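Local coordinates for 3-dehydroshikimate dehydratase (Pseudomonas putida, PDB 5HMQ), which converts 3-dehydroshikimate to protocatechuate in a metal-dependent dehydration, a step of quinate and shikimate breakdown, through a TIM-barrel domain fused to a dioxygenase-like domain, at residues Glu299-Val305 with Asn342-Ala347; Pro395-Pro401 with Leu410-Val414. One frame throughout, in Å; residues are numbered along the deposited sequence.

Contact 1: Glu299-Val305 with Asn342-Ala347; sequences EFLEFAV and NIVLNA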
ATOM      1  N   GLU C 299      21.796 -15.856  16.236  1.00 53.02           N
ATOM      2  CA  GLU C 299      22.742 -16.938  15.988  1.00 52.08           C
ATOM      3  C   GLU C 299      23.566 -16.673  14.734  1.00 50.92           C
ATOM      4  O   GLU C 299      24.801 -16.732  14.769  1.00 50.63           O
ATOM      5  CB  GLU C 299      22.011 -18.276  15.883  1.00 50.64           C
ATOM      6  CG  GLU C 299      22.936 -19.440  15.571  1.00 52.23           C
ATOM      7  CD  GLU C 299      24.109 -19.534  16.529  1.00 53.18           C
ATOM      8  OE1 GLU C 299      23.890 -19.477  17.757  1.00 55.12           O
ATOM      9  OE2 GLU C 299      25.255 -19.652  16.049  1.00 53.02           O
ATOM     10  N   PHE C 300      22.905 -16.386  13.614  1.00 48.26           N
ATOM     11  CA  PHE C 300      23.632 -15.961  12.427  1.00 48.38           C
ATOM     12  C   PHE C 300      22.710 -15.175  11.506  1.00 49.55           C
ATOM     13  O   PHE C 300      21.483 -15.261  11.594  1.00 50.12           O
ATOM     14  CB  PHE C 300      24.271 -17.147  11.680  1.00 48.91           C
ATOM     15  CG  PHE C 300      23.287 -18.159  11.144  1.00 49.53           C
ATOM     16  CD1 PHE C 300      22.564 -17.914   9.984  1.00 48.17           C
ATOM     17  CD2 PHE C 300      23.128 -19.383  11.775  1.00 48.32           C
ATOM     18  CE1 PHE C 300      21.676 -18.851   9.491  1.00 47.38           C
ATOM     19  CE2 PHE C 300      22.248 -20.327  11.281  1.00 48.69           C
ATOM     20  CZ  PHE C 300      21.518 -20.061  10.140  1.00 46.19           C
ATOM     21  N   LEU C 301      23.335 -14.395  10.629  1.00 46.69           N
ATOM     22  CA  LEU C 301      22.660 -13.720   9.533  1.00 46.14           C
ATOM     23  C   LEU C 301      22.957 -14.470   8.243  1.00 45.69           C
ATOM     24  O   LEU C 301      24.093 -14.894   8.010  1.00 47.58           O
ATOM     25  CB  LEU C 301      23.126 -12.267   9.412  1.00 45.45           C
ATOM     26  CG  LEU C 301      22.947 -11.353  10.628  1.00 46.19           C
ATOM     27  CD1 LEU C 301      23.479  -9.960  10.330  1.00 46.55           C
ATOM     28  CD2 LEU C 301      21.486 -11.283  11.040  1.00 45.73           C
ATOM     29  N   GLU C 302      21.929 -14.659   7.420  1.00 44.90           N
ATOM     30  CA  GLU C 302      22.065 -15.327   6.131  1.00 45.05           C
ATOM     31  C   GLU C 302      21.769 -14.326   5.021  1.00 45.54           C
ATOM     32  O   GLU C 302      20.660 -13.787   4.947  1.00 45.48           O
ATOM     33  CB  GLU C 302      21.134 -16.536   6.026  1.00 43.18           C
ATOM     34  CG  GLU C 302      21.298 -17.318   4.728  1.00 46.93           C
ATOM     35  CD  GLU C 302      20.336 -18.489   4.608  1.00 49.84           C
ATOM     36  OE1 GLU C 302      19.532 -18.707   5.538  1.00 48.95           O
ATOM     37  OE2 GLU C 302      20.384 -19.191   3.574  1.00 51.41           O
ATOM     38  N   PHE C 303      22.758 -14.078   4.169  1.00 43.74           N
ATOM     39  CA  PHE C 303      22.618 -13.153   3.054  1.00 46.97           C
ATOM     40  C   PHE C 303      22.472 -13.917   1.746  1.00 47.07           C
ATOM     41  O   PHE C 303      23.161 -14.915   1.515  1.00 44.99           O
ATOM     42  CB  PHE C 303      23.817 -12.205   2.962  1.00 46.25           C
ATOM     43  CG  PHE C 303      23.803 -11.100   3.979  1.00 46.06           C
ATOM     44  CD1 PHE C 303      24.375 -11.278   5.229  1.00 44.76           C
ATOM     45  CD2 PHE C 303      23.226  -9.876   3.679  1.00 44.63           C
ATOM     46  CE1 PHE C 303      24.364 -10.254   6.162  1.00 46.58           C
ATOM     47  CE2 PHE C 303      23.212  -8.850   4.605  1.00 44.66           C
ATOM     48  CZ  PHE C 303      23.782  -9.039   5.849  1.00 43.80           C
ATOM     49  N   ALA C 304      21.570 -13.438   0.892  1.00 45.34           N
ATOM     50  CA  ALA C 304      21.362 -14.008  -0.430  1.00 45.04           C
ATOM     51  C   ALA C 304      22.182 -13.208  -1.433  1.00 44.98           C
ATOM     52  O   ALA C 304      21.967 -12.002  -1.595  1.00 49.03           O
ATOM     53  CB  ALA C 304      19.881 -13.991  -0.810  1.00 42.84           C
ATOM     54  N   VAL C 305      23.117 -13.881  -2.101  1.00 47.27           N
ATOM     55  CA  VAL C 305      24.063 -13.245  -3.011  1.00 48.16           C
ATOM     56  C   VAL C 305      24.392 -14.224  -4.130  1.00 46.95           C
ATOM     57  O   VAL C 305      24.086 -15.415  -4.054  1.00 47.16           O
ATOM     58  CB  VAL C 305      25.367 -12.819  -2.294  1.00 48.97           C
ATOM     59  CG1 VAL C 305      25.132 -11.628  -1.375  1.00 49.20           C
ATOM     60  CG2 VAL C 305      25.944 -13.992  -1.511  1.00 45.48           C
ATOM     61  N   ASN C 342      28.039 -14.334  13.646  1.00 50.12           N
ATOM     62  CA  ASN C 342      28.174 -15.303  12.568  1.00 48.52           C
ATOM     63  C   ASN C 342      27.384 -14.810  11.364  1.00 48.74           C
ATOM     64  O   ASN C 342      26.212 -14.446  11.497  1.00 48.99           O
ATOM     65  CB  ASN C 342      27.686 -16.687  13.004  1.00 46.88           C
ATOM     66  CG  ASN C 342      28.469 -17.234  14.181  1.00 51.01           C
ATOM     67  OD1 ASN C 342      29.644 -17.579  14.050  1.00 51.86           O
ATOM     68  ND2 ASN C 342      27.824 -17.309  15.340  1.00 49.31           N
ATOM     69  N   ILE C 343      28.025 -14.781  10.199  1.00 46.79           N
ATOM     70  CA  ILE C 343      27.397 -14.305   8.972  1.00 47.51           C
ATOM     71  C   ILE C 343      27.586 -15.360   7.893  1.00 48.65           C
ATOM     72  O   ILE C 343      28.714 -15.795   7.634  1.00 48.18           O
ATOM     73  CB  ILE C 343      27.972 -12.950   8.520  1.00 46.22           C
ATOM     74  CG1 ILE C 343      27.594 -11.862   9.524  1.00 47.96           C
ATOM     75  CG2 ILE C 343      27.451 -12.588   7.138  1.00 46.11           C
ATOM     76  CD1 ILE C 343      28.188 -10.513   9.221  1.00 47.77           C
ATOM     77  N   VAL C 344      26.486 -15.775   7.273  1.00 49.53           N
ATOM     78  CA  VAL C 344      26.487 -16.819   6.254  1.00 47.80           C
ATOM     79  C   VAL C 344      26.223 -16.162   4.904  1.00 48.30           C
ATOM     80  O   VAL C 344      25.191 -15.505   4.717  1.00 47.14           O
ATOM     81  CB  VAL C 344      25.432 -17.894   6.561  1.00 47.88           C
ATOM     82  CG1 VAL C 344      25.418 -18.961   5.476  1.00 47.83           C
ATOM     83  CG2 VAL C 344      25.647 -18.488   7.957  1.00 44.50           C
ATOM     84  N   LEU C 345      27.150 -16.332   3.963  1.00 45.90           N
ATOM     85  CA  LEU C 345      26.997 -15.824   2.603  1.00 47.93           C
ATOM     86  C   LEU C 345      26.527 -16.970   1.713  1.00 51.62           C
ATOM     87  O   LEU C 345      27.297 -17.888   1.412  1.00 51.05           O
ATOM     88  CB  LEU C 345      28.304 -15.223   2.091  1.00 46.36           C
ATOM     89  CG  LEU C 345      28.913 -14.076   2.901  1.00 47.73           C
ATOM     90  CD1 LEU C 345      30.129 -13.506   2.185  1.00 46.30           C
ATOM     91  CD2 LEU C 345      27.882 -12.986   3.158  1.00 45.48           C
ATOM     92  N   ASN C 346      25.262 -16.918   1.304  1.00 50.01           N
ATOM     93  CA  ASN C 346      24.618 -18.004   0.568  1.00 47.41           C
ATOM     94  C   ASN C 346      24.606 -17.636  -0.913  1.00 46.94           C
ATOM     95  O   ASN C 346      23.823 -16.790  -1.350  1.00 44.61           O
ATOM     96  CB  ASN C 346      23.213 -18.244   1.113  1.00 48.05           C
ATOM     97  CG  ASN C 346      22.513 -19.421   0.456  1.00 47.03           C
ATOM     98  OD1 ASN C 346      23.064 -20.080  -0.426  1.00 51.45           O
ATOM     99  ND2 ASN C 346      21.294 -19.701   0.902  1.00 45.57           N
ATOM    100  N   ALA C 347      25.490 -18.271  -1.684  1.00 50.34           N
ATOM    101  CA  ALA C 347      25.554 -18.081  -3.126  1.00 52.40           C
ATOM    102  C   ALA C 347      25.139 -19.326  -3.898  1.00 52.75           C
ATOM    103  O   ALA C 347      25.370 -19.400  -5.110  1.00 52.51           O
ATOM    104  CB  ALA C 347      26.963 -17.650  -3.543  1.00 53.51           C
TER
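L301 and F303 each reach across to the neighbouring strand with both backbone groups, and in all five main-chain N-H...O bonds join the two segments. L301 N binds N342 O, L301 O receives V344 N at 2.7 Å, F303 N returns to V344 O, and F303 O takes N346 N; V305 N on N346 O continues the pattern just past the strand. The two strands run parallel, 19° apart and 4.5 Å at the nearest point of their axes. Carbonyls also receive CA-H donors, as where E302 CA sits 3.4 Å from V344 O.

Two polar side-chain bonds add to these. At one end N342 ND2 donates to E299 O at 3.1 Å, with the acceptor close to the plane of the amide. Further along, N346 ND2 meets E302 OE2 at 2.9 Å, bent to 141° at the hydrogen, with the oxygen tilted from the amide plane. E302 gets there because its chain is fully extended, CG trans to the backbone N (chi1 -177°); its other oxygen, OE1, probably bonds to Y412 OH. The E299 carboxylate is shared between R370 and Y424.

Such parallel pairing of strands 295-304 and 341-346 belongs to the mixed sheet of the first VOC module in the dioxygenase-like domain, where 363-371 borders 295-304 on its other edge. There E299 and F300 both face A368, a classic beta bulge.

Apolar contacts occur on both faces. V344 shares its face with the E302-N346 pair, and the F300 ring approaches it, CD1 lying 3.7 Å from V344 CG2. On the other face, I343 CG2 comes within 3.8 Å of F303 CD1, while L345 CD2 reaches F303 CB at 4.1 Å; helix 307-319 packs on this side through L313 and L317.

Contact 2: Pro395-Pro401 with Leu410-Val414; sequences PNECEVP and LLYLV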
ATOM      1  N   PRO C 395      11.276 -23.886   1.738  1.00 50.58           N
ATOM      2  CA  PRO C 395      12.417 -22.965   1.650  1.00 51.33           C
ATOM      3  C   PRO C 395      13.419 -23.120   2.780  1.00 49.30           C
ATOM      4  O   PRO C 395      14.485 -22.492   2.730  1.00 53.34           O
ATOM      5  CB  PRO C 395      11.747 -21.589   1.702  1.00 50.15           C
ATOM      6  CG  PRO C 395      10.552 -21.816   2.567  1.00 47.61           C
ATOM      7  CD  PRO C 395      10.066 -23.216   2.247  1.00 47.58           C
ATOM      8  N   ASN C 396      13.113 -23.931   3.790  1.00 47.10           N
ATOM      9  CA  ASN C 396      13.980 -24.104   4.948  1.00 48.44           C
ATOM     10  C   ASN C 396      15.005 -25.187   4.633  1.00 51.84           C
ATOM     11  O   ASN C 396      14.676 -26.378   4.615  1.00 54.60           O
ATOM     12  CB  ASN C 396      13.160 -24.457   6.185  1.00 48.37           C
ATOM     13  CG  ASN C 396      14.015 -24.607   7.432  1.00 52.41           C
ATOM     14  OD1 ASN C 396      15.201 -24.276   7.431  1.00 50.65           O
ATOM     15  ND2 ASN C 396      13.410 -25.100   8.507  1.00 50.37           N
ATOM     16  N   GLU C 397      16.246 -24.776   4.386  1.00 52.55           N
ATOM     17  CA  GLU C 397      17.330 -25.702   4.100  1.00 51.85           C
ATOM     18  C   GLU C 397      18.200 -25.971   5.320  1.00 52.79           C
ATOM     19  O   GLU C 397      19.251 -26.607   5.193  1.00 54.26           O
ATOM     20  CB  GLU C 397      18.176 -25.177   2.939  1.00 51.46           C
ATOM     21  CG  GLU C 397      17.375 -25.016   1.655  1.00 53.81           C
ATOM     22  CD  GLU C 397      18.227 -24.634   0.463  1.00 59.44           C
ATOM     23  OE1 GLU C 397      19.470 -24.682   0.579  1.00 62.05           O
ATOM     24  OE2 GLU C 397      17.649 -24.286  -0.591  1.00 61.99           O
ATOM     25  N   CYS C 398      17.797 -25.484   6.490  1.00 52.44           N
ATOM     26  CA  CYS C 398      18.424 -25.852   7.747  1.00 54.18           C
ATOM     27  C   CYS C 398      17.660 -27.012   8.383  1.00 57.14           C
ATOM     28  O   CYS C 398      16.576 -27.395   7.941  1.00 58.40           O
ATOM     29  CB  CYS C 398      18.479 -24.657   8.700  1.00 54.41           C
ATOM     30  SG  CYS C 398      19.615 -23.350   8.189  1.00 58.32           S
ATOM     31  N   GLU C 399      18.240 -27.575   9.441  1.00 60.09           N
ATOM     32  CA  GLU C 399      17.626 -28.699  10.132  1.00 58.17           C
ATOM     33  C   GLU C 399      16.833 -28.282  11.366  1.00 57.91           C
ATOM     34  O   GLU C 399      16.139 -29.122  11.948  1.00 59.66           O
ATOM     35  CB  GLU C 399      18.696 -29.731  10.508  1.00 54.58           C
ATOM     36  CG  GLU C 399      19.488 -30.210   9.296  1.00 59.29           C
ATOM     37  CD  GLU C 399      20.117 -31.576   9.493  1.00 62.16           C
ATOM     38  OE1 GLU C 399      19.802 -32.243  10.500  1.00 63.79           O
ATOM     39  OE2 GLU C 399      20.918 -31.989   8.626  1.00 63.00           O
ATOM     40  N   VAL C 400      16.906 -27.017  11.765  1.00 51.25           N
ATOM     41  CA  VAL C 400      16.074 -26.484  12.841  1.00 52.86           C
ATOM     42  C   VAL C 400      14.775 -25.972  12.228  1.00 52.44           C
ATOM     43  O   VAL C 400      14.721 -25.735  11.012  1.00 52.10           O
ATOM     44  CB  VAL C 400      16.805 -25.371  13.610  1.00 52.86           C
ATOM     45  CG1 VAL C 400      18.063 -25.916  14.272  1.00 52.96           C
ATOM     46  CG2 VAL C 400      17.140 -24.214  12.678  1.00 50.49           C
ATOM     47  N   PRO C 401      13.710 -25.794  13.005  1.00 49.37           N
ATOM     48  CA  PRO C 401      12.485 -25.215  12.444  1.00 51.09           C
ATOM     49  C   PRO C 401      12.673 -23.749  12.078  1.00 54.78           C
ATOM     50  O   PRO C 401      13.554 -23.054  12.588  1.00 52.31           O
ATOM     51  CB  PRO C 401      11.457 -25.381  13.570  1.00 47.98           C
ATOM     52  CG  PRO C 401      12.266 -25.545  14.812  1.00 49.45           C
ATOM     53  CD  PRO C 401      13.527 -26.235  14.398  1.00 48.54           C
ATOM     54  N   LEU C 410      13.057 -15.898   6.258  1.00 43.02           N
ATOM     55  CA  LEU C 410      12.827 -16.935   7.251  1.00 45.77           C
ATOM     56  C   LEU C 410      13.455 -16.550   8.586  1.00 48.13           C
ATOM     57  O   LEU C 410      14.411 -15.770   8.639  1.00 48.71           O
ATOM     58  CB  LEU C 410      13.400 -18.276   6.781  1.00 45.59           C
ATOM     59  CG  LEU C 410      12.844 -18.821   5.465  1.00 44.66           C
ATOM     60  CD1 LEU C 410      13.479 -20.161   5.125  1.00 41.16           C
ATOM     61  CD2 LEU C 410      11.326 -18.943   5.543  1.00 41.64           C
ATOM     62  N   LEU C 411      12.908 -17.106   9.665  1.00 44.10           N
ATOM     63  CA  LEU C 411      13.476 -16.983  11.005  1.00 42.40           C
ATOM     64  C   LEU C 411      13.745 -18.383  11.540  1.00 44.17           C
ATOM     65  O   LEU C 411      12.806 -19.121  11.853  1.00 44.89           O
ATOM     66  CB  LEU C 411      12.544 -16.212  11.940  1.00 41.45           C
ATOM     67  CG  LEU C 411      12.283 -14.735  11.639  1.00 43.34           C
ATOM     68  CD1 LEU C 411      11.145 -14.214  12.496  1.00 42.28           C
ATOM     69  CD2 LEU C 411      13.542 -13.917  11.880  1.00 41.30           C
ATOM     70  N   TYR C 412      15.022 -18.749  11.643  1.00 45.11           N
ATOM     71  CA  TYR C 412      15.394 -20.054  12.174  1.00 46.02           C
ATOM     72  C   TYR C 412      15.395 -20.031  13.697  1.00 48.36           C
ATOM     73  O   TYR C 412      15.868 -19.077  14.321  1.00 49.37           O
ATOM     74  CB  TYR C 412      16.777 -20.478  11.681  1.00 42.30           C
ATOM     75  CG  TYR C 412      16.979 -20.401  10.189  1.00 46.08           C
ATOM     76  CD1 TYR C 412      16.270 -21.223   9.324  1.00 45.59           C
ATOM     77  CD2 TYR C 412      17.911 -19.530   9.647  1.00 47.03           C
ATOM     78  CE1 TYR C 412      16.467 -21.159   7.959  1.00 45.34           C
ATOM     79  CE2 TYR C 412      18.120 -19.466   8.291  1.00 47.42           C
ATOM     80  CZ  TYR C 412      17.396 -20.278   7.448  1.00 47.09           C
ATOM     81  OH  TYR C 412      17.604 -20.204   6.090  1.00 47.12           O
ATOM     82  N   LEU C 413      14.872 -21.097  14.294  1.00 49.07           N
ATOM     83  CA  LEU C 413      14.814 -21.244  15.745  1.00 50.72           C
ATOM     84  C   LEU C 413      15.939 -22.185  16.161  1.00 51.46           C
ATOM     85  O   LEU C 413      15.779 -23.409  16.138  1.00 52.83           O
ATOM     86  CB  LEU C 413      13.446 -21.761  16.179  1.00 50.23           C
ATOM     87  CG  LEU C 413      12.261 -20.968  15.623  1.00 49.76           C
ATOM     88  CD1 LEU C 413      10.942 -21.576  16.067  1.00 47.30           C
ATOM     89  CD2 LEU C 413      12.353 -19.506  16.038  1.00 48.38           C
ATOM     90  N   VAL C 414      17.077 -21.615  16.550  1.00 52.91           N
ATOM     91  CA  VAL C 414      18.279 -22.380  16.858  1.00 54.27           C
ATOM     92  C   VAL C 414      18.394 -22.515  18.369  1.00 55.30           C
ATOM     93  O   VAL C 414      18.494 -21.513  19.088  1.00 56.45           O
ATOM     94  CB  VAL C 414      19.532 -21.715  16.270  1.00 55.22           C
ATOM     95  CG1 VAL C 414      20.776 -22.504  16.648  1.00 50.67           C
ATOM     96  CG2 VAL C 414      19.407 -21.605  14.758  1.00 55.27           C
TER
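C398 puts its sulfur over one face of the Y412 ring, a Cys sulfur-aromatic contact in which SG stands 3.9 Å from the ring centroid and only 15° off the normal. The ring belongs to strand 410-414 of the first VOC module's mixed sheet, and the irregular loop 395-401 folds against it before the chain enters strand 402-404. N396 comes to the same ring from another direction: its OD1 lies at the edge, near the ring plane, 3.4 Å from Y412 CE1.

V400 and P401 meet the far half of the strand. V400 CG2 touches both Y412 CB and V414 CG2, the latter at 4.0 Å, and its CB rests against the carbonyl oxygen of L413. The backbone bond across the contact runs from L413 N to P401 O, 2.9 Å and nearly straight, where the loop falls in beside the strand. At the opposite end, L410 CD1 packs on P395 CB and on the P395 carbonyl; P395 also touches Y40 of the second subunit.

One step out, N396 holds the loop in shape. With CG trans to the backbone N (chi1 -178°), its amide turns back over the loop, where OD1 accepts C398 N in an Asx turn that helps place the cysteine over the ring. ND2 donates to V400 O and to F389 O, so the amide is gripped from both ends and its rotation is fixed. Y412, whose OH pairs with E302, also touches A366 and A368 of strand 363-371 through its side chain. C398 N approaches N396 OD1 from above its carbonyl plane, 43° out of it, whereas V400 O lies in the N396 amide plane.

Overall arrangement
Both contacts involve one mixed sheet of the first VOC module; loop 395-401 packs against its strand 410-414. Their centres are 13 Å apart, and both segments of contact 1 precede those of contact 2 in the sequence. Strand 363-371 separates 295-304 from 410-414, yet side chains reach past it: Y412 OH lies 2.5 Å from E302 OE1, a probable hydrogen bond, and F300 CZ packs on Y412 CD2. Contact 1 is nearer the magnesium site of the C-terminal half, bound by H445, H523 and E601, with L301's side chain about 13 Å from the ion; contact 2 is remote from either metal site. This domain shows no dioxygenase activity, yet appears important for optimal dehydratase activity in vivo.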